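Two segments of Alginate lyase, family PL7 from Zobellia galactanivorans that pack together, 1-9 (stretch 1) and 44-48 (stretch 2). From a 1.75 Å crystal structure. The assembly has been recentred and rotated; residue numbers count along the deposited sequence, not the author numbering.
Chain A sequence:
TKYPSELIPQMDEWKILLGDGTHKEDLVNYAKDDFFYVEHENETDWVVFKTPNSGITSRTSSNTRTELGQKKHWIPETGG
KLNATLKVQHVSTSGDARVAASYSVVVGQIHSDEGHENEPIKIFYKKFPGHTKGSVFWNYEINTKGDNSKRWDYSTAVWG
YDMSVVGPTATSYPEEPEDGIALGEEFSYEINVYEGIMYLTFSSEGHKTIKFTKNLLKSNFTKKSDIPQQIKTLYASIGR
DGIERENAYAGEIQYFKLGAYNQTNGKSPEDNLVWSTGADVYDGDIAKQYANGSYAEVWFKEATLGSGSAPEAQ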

# COMPACT_ATOMS: atom_id res chain seq x y z
N THR A 1 7.55 -26.91 -19.57
CA THR A 1 8.10 -27.17 -18.20
C THR A 1 8.17 -25.88 -17.31
O THR A 1 8.44 -25.96 -16.10
N LYS A 2 7.87 -24.69 -17.88
CA LYS A 2 7.88 -23.50 -17.08
C LYS A 2 6.68 -23.34 -16.16
O LYS A 2 5.63 -23.87 -16.39
N TYR A 3 6.92 -22.65 -15.05
CA TYR A 3 5.89 -22.25 -14.12
C TYR A 3 5.55 -20.76 -14.52
O TYR A 3 6.38 -20.02 -14.97
N PRO A 4 4.32 -20.38 -14.28
CA PRO A 4 3.90 -18.99 -14.47
C PRO A 4 4.84 -18.03 -13.75
O PRO A 4 5.09 -16.88 -14.30
N SER A 5 5.48 -18.44 -12.58
CA SER A 5 6.32 -17.48 -11.87
C SER A 5 7.53 -17.14 -12.72
O SER A 5 8.13 -16.11 -12.45
N GLU A 6 7.86 -17.98 -13.70
CA GLU A 6 9.01 -17.63 -14.54
C GLU A 6 8.69 -16.49 -15.49
O GLU A 6 9.58 -15.92 -16.07
N LEU A 7 7.35 -16.25 -15.68
CA LEU A 7 6.89 -15.11 -16.61
C LEU A 7 6.41 -13.88 -15.88
O LEU A 7 6.29 -12.87 -16.46
N ILE A 8 6.18 -13.97 -14.58
CA ILE A 8 5.65 -12.89 -13.79
C ILE A 8 6.54 -12.75 -12.55
O ILE A 8 6.37 -13.41 -11.52
N PRO A 9 7.37 -11.78 -12.59
CA PRO A 9 8.37 -11.63 -11.53
C PRO A 9 7.78 -11.25 -10.22
O PRO A 9 8.44 -11.43 -9.19
N THR A 44 6.58 -16.52 -27.91
CA THR A 44 6.13 -15.98 -26.59
C THR A 44 5.59 -17.08 -25.66
O THR A 44 4.91 -17.99 -26.08
N ASP A 45 5.89 -16.95 -24.37
CA ASP A 45 5.29 -17.80 -23.35
C ASP A 45 4.09 -17.01 -22.71
O ASP A 45 4.22 -15.79 -22.52
N TRP A 46 3.04 -17.72 -22.31
CA TRP A 46 1.84 -17.04 -21.76
C TRP A 46 1.44 -17.77 -20.51
O TRP A 46 1.58 -18.99 -20.44
N VAL A 47 0.89 -17.05 -19.54
CA VAL A 47 0.36 -17.63 -18.40
C VAL A 47 -1.14 -17.87 -18.72
O VAL A 47 -1.83 -16.85 -19.09
N VAL A 48 -1.59 -19.11 -18.60
CA VAL A 48 -2.95 -19.43 -18.97
C VAL A 48 -3.76 -19.48 -17.73
O VAL A 48 -3.36 -20.17 -16.79

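The N-terminal segment packs against a β-strand; the contact is made mainly by side chains, with no backbone hydrogen bond between the two. Along the strand, Asp-45 and Val-47 point toward the segment, whereas Trp-46 between them points away, the alternation expected of extended backbone. Val-47, with chi1 t (176°), presents both methyls to the segment: CG1 lies 4.0 Å from Pro-4 CB, and CG2 meets Leu-7 CD1 and Ile-8 CD1, each at 3.8 Å, and also lies 4.2 Å from Pro-4 CB.

Leu-7 points toward the strand, and its common mt rotamer (-57°, 179°) places CD1 3.5 Å from Asp-45 CB and 3.6 Å from Trp-46 N. Ile-8 leaves its backbone sideways, but its mt conformation (-61°, 177°) carries CD1 back to Val-47. A compact turn brings these residues together: Leu-7 N donates to Pro-4 O (2.7 Å) and Glu-6 N to Tyr-3 O (2.8 Å), while the Glu-6 side chain, m at chi1 and t at chi2, reaches back so that OE2 accepts from Tyr-3 N at 2.9 Å.

At the exposed margin, Lys-2 is m at chi1 (-37°) and t at chi2, chi3 and chi4. This extended chain brings NZ within 3.2 Å of Asp-45 OD2, forming a hydrogen-bonded salt bridge; Asp-45 (chi1 -70°, m) uses OD1 elsewhere in the structure.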

# COMPACT_ATOMS: atom_id res chain seq x y z
CB THR A 1 9.49 -27.90 -18.19
OG1 THR A 1 10.52 -26.92 -18.32
CG2 THR A 1 9.64 -29.00 -19.32
CB LYS A 2 8.09 -22.20 -17.84
CG LYS A 2 9.09 -22.35 -19.00
CD LYS A 2 9.33 -20.93 -19.41
CE LYS A 2 10.54 -20.95 -20.31
NZ LYS A 2 10.77 -19.51 -20.39
CB TYR A 3 6.44 -22.28 -12.68
CG TYR A 3 6.58 -23.71 -12.18
CD1 TYR A 3 5.42 -24.37 -11.77
CD2 TYR A 3 7.84 -24.39 -12.24
CE1 TYR A 3 5.51 -25.70 -11.36
CE2 TYR A 3 7.94 -25.72 -11.82
CZ TYR A 3 6.77 -26.36 -11.37
OH TYR A 3 6.72 -27.69 -10.95
CB PRO A 4 2.54 -19.00 -13.77
CG PRO A 4 2.00 -20.38 -14.15
CD PRO A 4 3.20 -21.28 -13.85
CB SER A 5 6.81 -18.02 -10.52
OG SER A 5 7.32 -19.37 -10.69
CB GLU A 6 9.44 -18.81 -15.38
CG GLU A 6 9.97 -19.97 -14.47
CD GLU A 6 10.37 -21.23 -15.24
OE1 GLU A 6 11.17 -21.13 -16.21
OE2 GLU A 6 9.81 -22.34 -14.87
CB LEU A 7 5.74 -15.66 -17.48
CG LEU A 7 5.99 -16.88 -18.32
CD1 LEU A 7 4.79 -17.42 -19.18
CD2 LEU A 7 7.24 -16.63 -19.15
CB ILE A 8 4.19 -13.21 -13.33
CG1 ILE A 8 3.29 -13.40 -14.58
CG2 ILE A 8 3.60 -12.06 -12.43
CD1 ILE A 8 1.88 -13.80 -14.11
CB PRO A 9 9.22 -10.50 -12.04
CG PRO A 9 8.93 -10.27 -13.45
CD PRO A 9 7.68 -11.03 -13.82
CB THR A 44 4.98 -14.97 -26.82
OG1 THR A 44 5.41 -14.07 -27.83
CG2 THR A 44 4.56 -14.14 -25.55
CB ASP A 45 6.33 -18.06 -22.30
CG ASP A 45 7.46 -19.00 -22.87
OD1 ASP A 45 7.11 -20.01 -23.50
OD2 ASP A 45 8.62 -18.69 -22.65
CB TRP A 46 0.64 -17.19 -22.83
CG TRP A 46 0.89 -16.52 -24.12
CD1 TRP A 46 1.57 -17.02 -25.25
CD2 TRP A 46 0.44 -15.18 -24.52
NE1 TRP A 46 1.67 -16.04 -26.24
CE2 TRP A 46 0.98 -14.93 -25.88
CE3 TRP A 46 -0.35 -14.20 -23.91
CZ2 TRP A 46 0.76 -13.73 -26.56
CZ3 TRP A 46 -0.58 -12.98 -24.60
CH2 TRP A 46 -0.05 -12.78 -25.91
CB VAL A 47 0.43 -16.65 -17.23
CG1 VAL A 47 -0.25 -17.27 -16.05
CG2 VAL A 47 1.95 -16.29 -16.95
CB VAL A 48 -3.02 -20.80 -19.68
CG1 VAL A 48 -4.47 -21.25 -20.01
CG2 VAL A 48 -2.23 -20.81 -20.99